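Local coordinates for Lin2891 protein (PDB 3DB0), which is a putative pyridoxamine 5'-phosphate oxidase, a member of the FMN-binding clan that probably binds a flavin, at residues L11-L22 with R33-L44. Sequence-based numbering, arbitrary orientation.
Sequences LAILEQHQVGVL and RYMTFLHDGLTL
The imidazole of His39 takes Leu14 over one face, CB standing 4.0 Å from the ring centroid and only 4° off the normal, a CH-pi contact. At its edge ND1 donates to Gly41 O, on a lone pair in the carbonyl plane, which fixes the ring's rotation. With CG lodged between the backbone N and the carbonyl carbon (chi1 69°), the ring reaches back toward helix 11-16. Phe37 meets the first strand by its edge: Gly20 N lies in the ring plane, 3.6 Å from CD2, and CZ touches Leu22 CB. Gly20 has no side chain, and the edge of the Phe37 ring lies against its backbone. Val21 CG2 approaches the Tyr34 ring obliquely, 3.3 Å from its CE1. Beside Phe37, Leu22 CB packs 3.6 Å from CE of selenomethionine Met35. One turn back along the helix from Leu14 and Glu15, Leu11 CD2 and Leu42 CD2 meet at 3.7 Å, the side chains crossing at about a right angle.

Paired backbones join strands 19-22 and 33-36 antiparallel. Gly20 and Met35 exchange two bonds, as do Leu22 and Arg33, while Phe37 N donates to Gln18 O at 2.7 Å. A water sits 2.9 Å from both His17 O and Phe37 O where the chains diverge.

The contact thus combines the first hairpin of the six-stranded antiparallel barrel with the helix that precedes it. Tyr34 stacks on Tyr70 of a second subunit, Arg33 forms a salt bridge with Glu57 of helix 53-60, and Leu22 and Phe37 pack onto Val66 of strand 63-68 and Ile118 of strand 113-126.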
loop_
_atom_site.group_PDB
_atom_site.type_symbol
_atom_site.label_atom_id
_atom_site.label_comp_id
_atom_site.label_asym_id
_atom_site.label_seq_id
_atom_site.Cartn_x
_atom_site.Cartn_y
_atom_site.Cartn_z
ATOM N N LEU B 11 14.976 -7.934 -4.746
ATOM C CA LEU B 11 14.060 -8.418 -3.704
ATOM C C LEU B 11 13.618 -7.335 -2.767
ATOM O O LEU B 11 12.456 -7.297 -2.322
ATOM C CB LEU B 11 14.687 -9.576 -2.920
ATOM C CG LEU B 11 14.749 -10.863 -3.710
ATOM C CD1 LEU B 11 15.675 -11.893 -3.068
ATOM C CD2 LEU B 11 13.316 -11.383 -3.803
ATOM N N ALA B 12 14.542 -6.425 -2.472
ATOM C CA ALA B 12 14.264 -5.318 -1.555
ATOM C C ALA B 12 13.142 -4.464 -2.154
ATOM O O ALA B 12 12.182 -4.086 -1.471
ATOM C CB ALA B 12 15.557 -4.469 -1.291
ATOM N N ILE B 13 13.218 -4.233 -3.463
ATOM C CA ILE B 13 12.223 -3.397 -4.113
ATOM C C ILE B 13 10.849 -4.146 -4.099
ATOM O O ILE B 13 9.794 -3.549 -3.818
ATOM C CB ILE B 13 12.638 -3.032 -5.534
ATOM C CG1 ILE B 13 13.880 -2.118 -5.570
ATOM C CG2 ILE B 13 11.477 -2.336 -6.226
ATOM C CD1 ILE B 13 14.428 -1.858 -6.970
ATOM N N LEU B 14 10.892 -5.458 -4.350
ATOM C CA LEU B 14 9.669 -6.285 -4.319
ATOM C C LEU B 14 9.108 -6.375 -2.899
ATOM O O LEU B 14 7.911 -6.451 -2.721
ATOM C CB LEU B 14 9.918 -7.724 -4.840
ATOM C CG LEU B 14 10.265 -7.858 -6.329
ATOM C CD1 LEU B 14 10.579 -9.290 -6.740
ATOM C CD2 LEU B 14 9.103 -7.233 -7.192
ATOM N N GLU B 15 9.970 -6.364 -1.889
ATOM C CA GLU B 15 9.474 -6.517 -0.533
ATOM C C GLU B 15 8.754 -5.280 -0.065
ATOM O O GLU B 15 7.810 -5.359 0.728
ATOM C CB GLU B 15 10.616 -6.888 0.430
ATOM C CG GLU B 15 11.300 -8.188 0.042
ATOM C CD GLU B 15 12.538 -8.474 0.830
ATOM O OE1 GLU B 15 13.083 -7.523 1.431
ATOM O OE2 GLU B 15 12.992 -9.643 0.813
ATOM N N GLN B 16 9.152 -4.148 -0.628
ATOM C CA GLN B 16 8.625 -2.865 -0.230
ATOM C C GLN B 16 7.517 -2.345 -1.086
ATOM O O GLN B 16 6.968 -1.310 -0.790
ATOM C CB GLN B 16 9.775 -1.882 -0.183
ATOM C CG GLN B 16 10.825 -2.355 0.811
ATOM C CD GLN B 16 12.217 -1.896 0.457
ATOM O OE1 GLN B 16 12.387 -0.980 -0.349
ATOM N NE2 GLN B 16 13.230 -2.554 1.030
ATOM N N HIS B 17 7.160 -3.070 -2.148
ATOM C CA HIS B 17 6.078 -2.614 -3.036
ATOM C C HIS B 17 5.150 -3.753 -3.449
ATOM O O HIS B 17 5.582 -4.797 -3.892
ATOM C CB HIS B 17 6.632 -1.962 -4.314
ATOM C CG HIS B 17 7.539 -0.817 -4.045
ATOM N ND1 HIS B 17 8.874 -0.979 -3.744
ATOM C CD2 HIS B 17 7.295 0.506 -3.977
ATOM C CE1 HIS B 17 9.413 0.203 -3.519
ATOM N NE2 HIS B 17 8.476 1.120 -3.648
ATOM N N GLN B 18 3.865 -3.498 -3.322
ATOM C CA GLN B 18 2.867 -4.460 -3.683
ATOM C C GLN B 18 1.980 -3.930 -4.818
ATOM O O GLN B 18 1.081 -4.629 -5.255
ATOM C CB GLN B 18 1.994 -4.806 -2.502
ATOM C CG GLN B 18 2.602 -5.845 -1.569
ATOM C CD GLN B 18 1.593 -6.336 -0.522
ATOM O OE1 GLN B 18 0.528 -5.742 -0.337
ATOM N NE2 GLN B 18 1.936 -7.419 0.170
ATOM N N VAL B 19 2.171 -2.680 -5.227
ATOM C CA VAL B 19 1.418 -2.160 -6.373
ATOM C C VAL B 19 2.390 -1.926 -7.527
ATOM O O VAL B 19 3.472 -1.367 -7.355
ATOM C CB VAL B 19 0.639 -0.860 -6.056
ATOM C CG1 VAL B 19 -0.063 -0.319 -7.296
ATOM C CG2 VAL B 19 -0.359 -1.056 -4.941
ATOM N N GLY B 20 1.998 -2.358 -8.707
ATOM C CA GLY B 20 2.804 -2.149 -9.882
ATOM C C GLY B 20 1.899 -1.977 -11.059
ATOM O O GLY B 20 0.662 -2.020 -10.928
ATOM N N VAL B 21 2.521 -1.789 -12.210
ATOM C CA VAL B 21 1.809 -1.644 -13.480
ATOM C C VAL B 21 2.012 -2.927 -14.304
ATOM O O VAL B 21 3.137 -3.333 -14.556
ATOM C CB VAL B 21 2.351 -0.384 -14.287
ATOM C CG1 VAL B 21 1.667 -0.233 -15.630
ATOM C CG2 VAL B 21 2.206 0.926 -13.480
ATOM N N LEU B 22 0.928 -3.599 -14.673
ATOM C CA LEU B 22 1.033 -4.724 -15.566
ATOM C C LEU B 22 0.706 -4.246 -16.969
ATOM O O LEU B 22 -0.324 -3.615 -17.165
ATOM C CB LEU B 22 -0.015 -5.802 -15.259
ATOM C CG LEU B 22 0.121 -6.976 -16.249
ATOM C CD1 LEU B 22 1.352 -7.880 -15.922
ATOM C CD2 LEU B 22 -1.125 -7.747 -16.231
ATOM N N ARG B 33 -2.339 -1.529 -16.590
ATOM C CA ARG B 33 -3.183 -1.434 -15.423
ATOM C C ARG B 33 -2.385 -1.514 -14.138
ATOM O O ARG B 33 -1.399 -2.212 -14.059
ATOM C CB ARG B 33 -4.213 -2.568 -15.391
ATOM C CG ARG B 33 -5.032 -2.725 -16.650
ATOM C CD ARG B 33 -5.900 -3.953 -16.559
ATOM N NE ARG B 33 -6.801 -4.134 -17.713
ATOM C CZ ARG B 33 -6.522 -4.859 -18.793
ATOM N NH1 ARG B 33 -5.351 -5.422 -18.910
ATOM N NH2 ARG B 33 -7.405 -4.977 -19.772
ATOM N N TYR B 34 -2.856 -0.785 -13.139
ATOM C CA TYR B 34 -2.270 -0.826 -11.815
ATOM C C TYR B 34 -2.886 -1.990 -11.079
ATOM O O TYR B 34 -4.080 -2.266 -11.195
ATOM C CB TYR B 34 -2.526 0.423 -11.000
ATOM C CG TYR B 34 -1.613 1.553 -11.326
ATOM C CD1 TYR B 34 -0.327 1.576 -10.862
ATOM C CD2 TYR B 34 -2.023 2.585 -12.155
ATOM C CE1 TYR B 34 0.512 2.610 -11.167
ATOM C CE2 TYR B 34 -1.156 3.623 -12.487
ATOM C CZ TYR B 34 0.074 3.632 -11.992
ATOM O OH TYR B 34 0.958 4.638 -12.318
HETATM N N MSE B 35 -2.063 -2.732 -10.371
HETATM C CA MSE B 35 -2.602 -3.797 -9.559
HETATM C C MSE B 35 -1.620 -4.292 -8.488
HETATM O O MSE B 35 -0.462 -3.872 -8.413
HETATM C CB MSE B 35 -3.090 -4.965 -10.419
HETATM C CG MSE B 35 -1.929 -5.627 -11.195
HETATM SE SE MSE B 35 -2.463 -6.879 -12.547
HETATM C CE MSE B 35 -3.235 -5.514 -13.762
ATOM N N THR B 36 -2.148 -5.170 -7.648
ATOM C CA THR B 36 -1.415 -5.744 -6.518
ATOM C C THR B 36 -0.671 -6.966 -6.991
ATOM O O THR B 36 -1.215 -7.814 -7.748
ATOM C CB THR B 36 -2.365 -6.085 -5.352
ATOM O OG1 THR B 36 -3.024 -4.887 -4.994
ATOM C CG2 THR B 36 -1.629 -6.644 -4.084
ATOM N N PHE B 37 0.600 -6.968 -6.589
ATOM C CA PHE B 37 1.533 -8.044 -6.803
ATOM C C PHE B 37 2.063 -8.607 -5.496
ATOM O O PHE B 37 2.606 -7.866 -4.681
ATOM C CB PHE B 37 2.728 -7.567 -7.621
ATOM C CG PHE B 37 2.373 -7.192 -9.044
ATOM C CD1 PHE B 37 2.341 -8.162 -10.059
ATOM C CD2 PHE B 37 1.979 -5.920 -9.355
ATOM C CE1 PHE B 37 2.000 -7.827 -11.355
ATOM C CE2 PHE B 37 1.602 -5.592 -10.657
ATOM C CZ PHE B 37 1.612 -6.547 -11.647
ATOM N N LEU B 38 1.929 -9.925 -5.335
ATOM C CA LEU B 38 2.625 -10.670 -4.278
ATOM C C LEU B 38 3.845 -11.299 -4.965
ATOM O O LEU B 38 3.908 -11.410 -6.208
ATOM C CB LEU B 38 1.715 -11.781 -3.689
ATOM C CG LEU B 38 0.398 -11.199 -3.137
ATOM C CD1 LEU B 38 -0.461 -12.164 -2.351
ATOM C CD2 LEU B 38 0.744 -10.084 -2.215
ATOM N N HIS B 39 4.848 -11.708 -4.205
ATOM C CA HIS B 39 5.961 -12.422 -4.808
ATOM C C HIS B 39 6.443 -13.515 -3.874
ATOM O O HIS B 39 6.210 -13.521 -2.683
ATOM C CB HIS B 39 7.122 -11.471 -5.097
ATOM C CG HIS B 39 7.774 -10.987 -3.856
ATOM N ND1 HIS B 39 8.978 -11.490 -3.407
ATOM C CD2 HIS B 39 7.311 -10.173 -2.877
ATOM C CE1 HIS B 39 9.260 -10.945 -2.239
ATOM N NE2 HIS B 39 8.264 -10.146 -1.897
ATOM N N ASP B 40 7.073 -14.465 -4.497
ATOM C CA ASP B 40 7.700 -15.583 -3.885
ATOM C C ASP B 40 9.034 -15.616 -4.580
ATOM O O ASP B 40 9.185 -16.118 -5.716
ATOM C CB ASP B 40 6.956 -16.880 -4.171
ATOM C CG ASP B 40 7.726 -18.101 -3.634
ATOM O OD1 ASP B 40 8.387 -17.932 -2.612
ATOM O OD2 ASP B 40 7.698 -19.187 -4.234
ATOM N N GLY B 41 10.031 -15.063 -3.931
ATOM C CA GLY B 41 11.307 -14.971 -4.613
ATOM C C GLY B 41 11.065 -13.983 -5.731
ATOM O O GLY B 41 10.351 -12.985 -5.548
ATOM N N LEU B 42 11.620 -14.275 -6.898
ATOM C CA LEU B 42 11.456 -13.386 -8.053
ATOM C C LEU B 42 10.202 -13.725 -8.878
ATOM O O LEU B 42 9.910 -13.066 -9.899
ATOM C CB LEU B 42 12.700 -13.362 -8.934
ATOM C CG LEU B 42 14.035 -12.964 -8.288
ATOM C CD1 LEU B 42 15.040 -12.830 -9.401
ATOM C CD2 LEU B 42 13.949 -11.694 -7.468
ATOM N N THR B 43 9.437 -14.709 -8.418
ATOM C CA THR B 43 8.131 -15.016 -9.064
ATOM C C THR B 43 7.015 -14.079 -8.549
ATOM O O THR B 43 6.837 -13.887 -7.351
ATOM C CB THR B 43 7.737 -16.494 -8.928
ATOM O OG1 THR B 43 8.675 -17.294 -9.662
ATOM C CG2 THR B 43 6.340 -16.773 -9.508
ATOM N N LEU B 44 6.280 -13.484 -9.478
ATOM C CA LEU B 44 5.189 -12.593 -9.127
ATOM C C LEU B 44 3.825 -13.265 -9.333
ATOM O O LEU B 44 3.659 -14.194 -10.156
ATOM C CB LEU B 44 5.239 -11.319 -9.945
ATOM C CG LEU B 44 6.433 -10.364 -9.840
ATOM C CD1 LEU B 44 6.118 -9.109 -10.620
ATOM C CD2 LEU B 44 6.801 -9.965 -8.463
HETATM O O HOH W 1 5.424 -7.673 -4.050
HETATM O O HOH W 2 -2.726 -5.328 -17.999
#